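Glucose/sorbosone dehydrogenases (Escherichia coli K12, PDB 2G8S) belongs to the glucose/sorbosone dehydrogenase family, built as a beta-propeller of antiparallel sheets that carries a bound calcium ion. Local coordinates at residues A[80-85]-A[100-105]; A[237-242]-A[250-255]. One frame throughout, in Å; residues are numbered along the deposited sequence. Where two conformers were deposited one is given.

Interaction 1 (A[80-85]-A[100-105]). With EDO (1,2-ethanediol), chain J.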
loop_
_atom_site.group_PDB
_atom_site.type_symbol
_atom_site.label_atom_id
_atom_site.label_comp_id
_atom_site.label_asym_id
_atom_site.label_seq_id
_atom_site.Cartn_x
_atom_site.Cartn_y
_atom_site.Cartn_z
ATOM N N SER A 80 21.063 10.956 -0.847
ATOM C CA SER A 80 21.371 9.557 -0.532
ATOM C C SER A 80 21.168 8.581 -1.688
ATOM O O SER A 80 21.798 7.517 -1.724
ATOM C CB SER A 80 20.508 9.087 0.633
ATOM O OG SER A 80 19.163 8.924 0.217
ATOM N N ARG A 81 20.264 8.936 -2.601
ATOM C CA ARG A 81 19.763 8.040 -3.652
ATOM C C ARG A 81 19.214 6.715 -3.111
ATOM O O ARG A 81 19.148 5.719 -3.834
ATOM C CB ARG A 81 20.818 7.806 -4.745
ATOM C CG ARG A 81 21.170 9.097 -5.484
ATOM C CD ARG A 81 21.984 8.843 -6.738
ATOM N NE ARG A 81 21.249 8.098 -7.757
ATOM C CZ ARG A 81 20.354 8.623 -8.595
ATOM N NH1 ARG A 81 20.049 9.917 -8.545
ATOM N NH2 ARG A 81 19.762 7.846 -9.490
ATOM N N ARG A 82 18.791 6.732 -1.847
ATOM C CA ARG A 82 18.279 5.534 -1.203
ATOM C C ARG A 82 16.863 5.218 -1.663
ATOM O O ARG A 82 15.996 6.097 -1.694
ATOM C CB ARG A 82 18.349 5.684 0.311
ATOM C CG ARG A 82 17.839 4.475 1.071
ATOM C CD ARG A 82 17.916 4.727 2.550
ATOM N NE ARG A 82 19.298 4.747 3.033
ATOM C CZ ARG A 82 19.647 4.957 4.299
ATOM N NH1 ARG A 82 18.716 5.198 5.214
ATOM N NH2 ARG A 82 20.932 4.942 4.642
ATOM N N ILE A 83 16.643 3.957 -2.035
ATOM C CA ILE A 83 15.302 3.478 -2.352
ATOM C C ILE A 83 14.962 2.288 -1.468
ATOM O O ILE A 83 15.833 1.479 -1.139
ATOM C CB ILE A 83 15.091 3.167 -3.862
ATOM C CG1 ILE A 83 15.829 1.909 -4.302
ATOM C CG2 ILE A 83 15.458 4.373 -4.717
ATOM C CD1 ILE A 83 15.271 1.317 -5.609
ATOM N N TRP A 84 13.705 2.244 -1.039
ATOM C CA TRP A 84 13.195 1.181 -0.184
ATOM C C TRP A 84 12.300 0.245 -0.981
ATOM O O TRP A 84 11.539 0.691 -1.849
ATOM C CB TRP A 84 12.388 1.782 0.975
ATOM C CG TRP A 84 13.216 2.470 2.023
ATOM C CD1 TRP A 84 13.903 3.654 1.903
ATOM C CD2 TRP A 84 13.449 2.005 3.357
ATOM N NE1 TRP A 84 14.549 3.952 3.087
ATOM C CE2 TRP A 84 14.285 2.957 3.997
ATOM C CE3 TRP A 84 13.026 0.876 4.080
ATOM C CZ2 TRP A 84 14.695 2.814 5.337
ATOM C CZ3 TRP A 84 13.441 0.726 5.399
ATOM C CH2 TRP A 84 14.264 1.692 6.016
ATOM N N LEU A 85 12.385 -1.050 -0.682
ATOM C CA LEU A 85 11.520 -2.052 -1.313
ATOM C C LEU A 85 10.888 -2.937 -0.248
ATOM O O LEU A 85 11.503 -3.215 0.793
ATOM C CB LEU A 85 12.304 -2.955 -2.276
ATOM C CG LEU A 85 13.052 -2.302 -3.446
ATOM C CD1 LEU A 85 13.985 -3.291 -4.149
ATOM C CD2 LEU A 85 12.054 -1.724 -4.455
ATOM N N VAL A 100 11.244 -5.892 4.388
ATOM C CA VAL A 100 11.426 -4.497 3.986
ATOM C C VAL A 100 12.898 -4.144 4.082
ATOM O O VAL A 100 13.545 -4.438 5.089
ATOM C CB VAL A 100 10.616 -3.545 4.899
ATOM C CG1 VAL A 100 10.863 -2.072 4.527
ATOM C CG2 VAL A 100 9.115 -3.868 4.832
ATOM N N GLY A 101 13.415 -3.510 3.035
ATOM C CA GLY A 101 14.824 -3.111 3.035
ATOM C C GLY A 101 15.082 -1.930 2.132
ATOM O O GLY A 101 14.164 -1.391 1.512
ATOM N N TYR A 102 16.346 -1.536 2.055
ATOM C CA TYR A 102 16.730 -0.429 1.195
ATOM C C TYR A 102 18.103 -0.634 0.587
ATOM O O TYR A 102 18.920 -1.385 1.118
ATOM C CB TYR A 102 16.691 0.906 1.942
ATOM C CG TYR A 102 17.709 1.067 3.055
ATOM C CD1 TYR A 102 19.034 1.430 2.789
ATOM C CD2 TYR A 102 17.336 0.895 4.380
ATOM C CE1 TYR A 102 19.961 1.601 3.837
ATOM C CE2 TYR A 102 18.255 1.061 5.433
ATOM C CZ TYR A 102 19.565 1.411 5.147
ATOM O OH TYR A 102 20.475 1.571 6.170
ATOM N N GLY A 103 18.327 0.033 -0.537
ATOM C CA GLY A 103 19.640 0.087 -1.169
ATOM C C GLY A 103 19.789 1.422 -1.853
ATOM O O GLY A 103 18.915 2.280 -1.732
ATOM N N ARG A 104 20.887 1.593 -2.578
ATOM C CA ARG A 104 21.152 2.859 -3.247
ATOM C C ARG A 104 20.948 2.708 -4.740
ATOM O O ARG A 104 21.503 1.805 -5.361
ATOM C CB ARG A 104 22.581 3.340 -2.948
ATOM C CG ARG A 104 22.853 4.764 -3.420
ATOM C CD ARG A 104 24.313 5.164 -3.246
ATOM N NE ARG A 104 24.561 6.552 -3.666
ATOM C CZ ARG A 104 24.870 6.921 -4.908
ATOM N NH1 ARG A 104 24.964 6.016 -5.878
ATOM N NH2 ARG A 104 25.078 8.209 -5.191
ATOM N N LEU A 105 20.142 3.589 -5.328
ATOM C CA LEU A 105 19.931 3.567 -6.771
ATOM C C LEU A 105 21.116 4.225 -7.480
ATOM O O LEU A 105 21.459 5.380 -7.197
ATOM C CB LEU A 105 18.626 4.295 -7.116
ATOM C CG LEU A 105 18.151 4.266 -8.577
ATOM C CD1 LEU A 105 17.827 2.861 -9.068
ATOM C CD2 LEU A 105 16.966 5.203 -8.771
HETATM C C1 EDO J . 17.304 10.058 -10.978
HETATM O O1 EDO J . 18.605 9.582 -11.333
HETATM C C2 EDO J . 17.350 11.567 -10.781
HETATM O O2 EDO J . 18.275 11.897 -9.737
HETATM O O HOH W 1 24.749 9.200 -2.221
#

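Interaction 2 (A[237-242]-A[250-255]). With EDO (1,2-ethanediol), chain N; EDO (1,2-ethanediol), chain E.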
loop_
_atom_site.group_PDB
_atom_site.type_symbol
_atom_site.label_atom_id
_atom_site.label_comp_id
_atom_site.label_asym_id
_atom_site.label_seq_id
_atom_site.Cartn_x
_atom_site.Cartn_y
_atom_site.Cartn_z
ATOM N N LEU A 237 -12.400 -8.999 15.592
ATOM C CA LEU A 237 -13.470 -8.803 16.572
ATOM C C LEU A 237 -14.575 -7.888 16.054
ATOM O O LEU A 237 -15.757 -8.058 16.406
ATOM C CB LEU A 237 -12.908 -8.225 17.877
ATOM C CG LEU A 237 -11.797 -9.029 18.556
ATOM C CD1 LEU A 237 -11.311 -8.303 19.809
ATOM C CD2 LEU A 237 -12.282 -10.437 18.894
ATOM N N ALA A 238 -14.185 -6.905 15.243
ATOM C CA ALA A 238 -15.121 -5.944 14.659
ATOM C C ALA A 238 -14.933 -5.986 13.152
ATOM O O ALA A 238 -13.801 -5.943 12.663
ATOM C CB ALA A 238 -14.862 -4.522 15.195
ATOM N N THR A 239 -16.039 -6.088 12.418
ATOM C CA THR A 239 -15.980 -6.056 10.962
ATOM C C THR A 239 -17.299 -5.582 10.362
ATOM O O THR A 239 -18.374 -5.858 10.911
ATOM C CB THR A 239 -15.582 -7.429 10.369
ATOM O OG1 THR A 239 -15.472 -7.334 8.942
ATOM C CG2 THR A 239 -16.613 -8.480 10.729
ATOM N N TRP A 240 -17.199 -4.866 9.242
ATOM C CA TRP A 240 -18.361 -4.511 8.448
ATOM C C TRP A 240 -18.630 -5.515 7.339
ATOM O O TRP A 240 -19.562 -5.332 6.557
ATOM C CB TRP A 240 -18.200 -3.106 7.870
ATOM C CG TRP A 240 -18.368 -2.035 8.898
ATOM C CD1 TRP A 240 -17.376 -1.299 9.500
ATOM C CD2 TRP A 240 -19.604 -1.577 9.462
ATOM N NE1 TRP A 240 -17.924 -0.407 10.397
ATOM C CE2 TRP A 240 -19.290 -0.553 10.388
ATOM C CE3 TRP A 240 -20.952 -1.918 9.252
ATOM C CZ2 TRP A 240 -20.275 0.123 11.116
ATOM C CZ3 TRP A 240 -21.935 -1.245 9.974
ATOM C CH2 TRP A 240 -21.585 -0.233 10.900
ATOM N N GLY A 241 -17.831 -6.577 7.291
ATOM C CA GLY A 241 -18.018 -7.634 6.311
ATOM C C GLY A 241 -18.524 -8.915 6.941
ATOM O O GLY A 241 -18.743 -8.991 8.159
ATOM N N ILE A 242 -18.717 -9.924 6.097
ATOM C CA ILE A 242 -19.097 -11.257 6.550
ATOM C C ILE A 242 -18.131 -12.273 5.944
ATOM O O ILE A 242 -17.288 -11.915 5.113
ATOM C CB ILE A 242 -20.571 -11.595 6.182
ATOM C CG1 ILE A 242 -20.801 -11.502 4.662
ATOM C CG2 ILE A 242 -21.535 -10.718 6.991
ATOM C CD1 ILE A 242 -22.258 -11.777 4.229
ATOM N N PRO A 250 -16.252 -15.889 12.207
ATOM C CA PRO A 250 -16.470 -16.526 13.520
ATOM C C PRO A 250 -16.000 -15.739 14.750
ATOM O O PRO A 250 -16.627 -15.835 15.810
ATOM C CB PRO A 250 -15.738 -17.871 13.414
ATOM C CG PRO A 250 -14.962 -17.846 12.170
ATOM C CD PRO A 250 -15.488 -16.747 11.283
ATOM N N GLU A 251 -14.930 -14.959 14.609
ATOM C CA GLU A 251 -14.357 -14.228 15.743
ATOM C C GLU A 251 -15.099 -12.930 16.020
ATOM O O GLU A 251 -14.902 -12.299 17.061
ATOM C CB GLU A 251 -12.886 -13.878 15.484
ATOM C CG GLU A 251 -11.927 -15.057 15.398
ATOM C CD GLU A 251 -11.812 -15.661 14.011
ATOM O OE1 GLU A 251 -12.487 -15.179 13.072
ATOM O OE2 GLU A 251 -11.022 -16.615 13.858
ATOM N N ALA A 252 -15.928 -12.506 15.071
ATOM C CA ALA A 252 -16.521 -11.176 15.140
ATOM C C ALA A 252 -17.597 -11.064 16.213
ATOM O O ALA A 252 -18.474 -11.935 16.318
ATOM C CB ALA A 252 -17.075 -10.777 13.774
ATOM N N LYS A 253 -17.519 -9.991 16.996
ATOM C CA LYS A 253 -18.515 -9.686 18.024
ATOM C C LYS A 253 -19.601 -8.775 17.462
ATOM O O LYS A 253 -20.731 -8.751 17.966
ATOM C CB LYS A 253 -17.862 -9.008 19.234
ATOM C CG LYS A 253 -16.740 -9.802 19.900
ATOM C CD LYS A 253 -16.412 -9.234 21.278
ATOM C CE LYS A 253 -17.407 -9.734 22.333
ATOM N NZ LYS A 253 -17.394 -8.977 23.626
ATOM N N GLY A 254 -19.254 -8.013 16.426
ATOM C CA GLY A 254 -20.205 -7.087 15.819
ATOM C C GLY A 254 -19.520 -6.127 14.867
ATOM O O GLY A 254 -18.346 -6.295 14.550
ATOM N N GLU A 255 -20.274 -5.134 14.406
ATOM C CA GLU A 255 -19.735 -4.090 13.536
ATOM C C GLU A 255 -19.035 -3.003 14.356
ATOM O O GLU A 255 -17.986 -2.480 13.975
ATOM C CB GLU A 255 -20.866 -3.458 12.714
ATOM C CG GLU A 255 -21.601 -4.438 11.806
ATOM C CD GLU A 255 -22.811 -5.120 12.450
ATOM O OE1 GLU A 255 -22.985 -5.045 13.688
ATOM O OE2 GLU A 255 -23.592 -5.734 11.689
HETATM C C1 EDO N . -21.614 -7.917 3.255
HETATM O O1 EDO N . -22.792 -7.393 2.622
HETATM C C2 EDO N . -21.000 -6.856 4.161
HETATM O O2 EDO N . -21.706 -6.816 5.409
HETATM C C1 EDO E . -11.281 -5.077 7.544
HETATM O O1 EDO E . -10.596 -5.143 8.809
HETATM C C2 EDO E . -12.451 -6.060 7.569
HETATM O O2 EDO E . -13.256 -5.807 8.717
#

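Interaction 1 (A[80-85]-A[100-105])
Tyr-102 meets two side chains of the facing strand, Arg-82 over a face of its ring and Trp-84 obliquely from the same side of the ring plane. Tyr-102 CB presses into the indole of Trp-84, 3.6 Å from the centroid of the five-membered ring and almost straight over it. The phenol is tucked back between the backbone N and the carbonyl carbon (chi1 66°), and its CD2 comes within 3.4 Å of Trp-84 CZ2, the two ring planes inclined at 45°. Arg-82 covers the phenol: its chain runs straight to CD and bends at chi3 (-70°), laying the guanidinium nearly flat on the ring, a cation-pi stack with Arg-82 CZ 3.9 Å from the centroid of the Tyr-102 ring. The polar ends are held elsewhere, Arg-82 by Gln-172 and Tyr-102 by Arg-116. At the CE3-CZ3 edge of the indole, Val-100 CG1 lies near the ring plane.

On the other face Ile-83 and Leu-85 stand opposite Gly-103 and Gly-101, which bring no side chain, and Ile-83 CG2 reaches over to Leu-105 CB at 4.0 Å. Paired backbone bonds fasten Ile-83 to Gly-103 and Leu-85 to Gly-101. Beyond Ile-83, Leu-105 N gives a bond to Arg-81 O, and Arg-81 NE returns one to Leu-105 O at 2.8 Å. The tip of Arg-81 also grips an ethanediol, while Arg-81 CD lies over one face of the Arg-104 guanidinium, 3.5 Å from Arg-104 NH2.

This is the antiparallel hairpin of strands 82-90 and 96-105 in one propeller sheet, flanked by strands 68-73 and 115-120. Trp-84 and Val-100 pack against strand 142-147 of the next sheet; Ile-83 and Leu-85 rest on strand 68-73.

Interaction 2 (A[237-242]-A[250-255])
Trp-240 lays one face of its indole over the aliphatic part of Glu-255. The CB of Glu-255 stands 3.6 Å from the centroid of the six-membered ring, close to its normal, and Glu-255 CG follows at 3.6 Å from Trp-240 CE3. The two side chains cross at about a right angle, and a bend at chi2 (90°) carries the carboxylate away. Tyr-266 stacks on the same indole, whose NE1 bonds to Gln-262.

Behind this overlap the backbones join at a single bridge between Ala-238 and Gly-254. Leu-237 O takes the N-H of Lys-253 at 2.7 Å, with a long, weak bond from Gly-254 N beside it. Farther along, Thr-239 N donates to Gly-254 O at 3.1 Å. Thr-239 CG2 touches Ala-252 CB at 3.8 Å. Thr-239 OG1, anti to the backbone N (chi1 -177°), accepts from Gly-241 N at 3.0 Å, an ST turn, and also bonds an ethanediol.

Both segments belong to the long connection between strands 222-225 and 265-267, near the calcium ion bound by Glu-223 and Tyr-233. With few apolar side chains meeting, the contact relies on main-chain bonds and one carbon-on-ring overlap; Glu-255 thus lends its methylenes to the tryptophan while its charged end lies clear of the ring.

How the interactions relate
The two contacts lie on opposite sides of the chain's centre, about 38 Å between centres, and share no element. Interaction 1 belongs to the propeller framework: two long neighbouring strands of one sheet, buried on the Ile-83/Leu-85 face, while the other holds buried Trp-84 but runs out to partly or fully exposed arginines. Interaction 2 ties together two parts of a single irregular connection farther from the centre, where a lone backbone bridge does the joining and less surface is buried. Each puts an aromatic ring under the carbon chain of a charged residue, but in 80-85/100-105 the cationic group itself stacks, whereas in 237-242/250-255 methylene groups cover the ring and the anionic end turns aside.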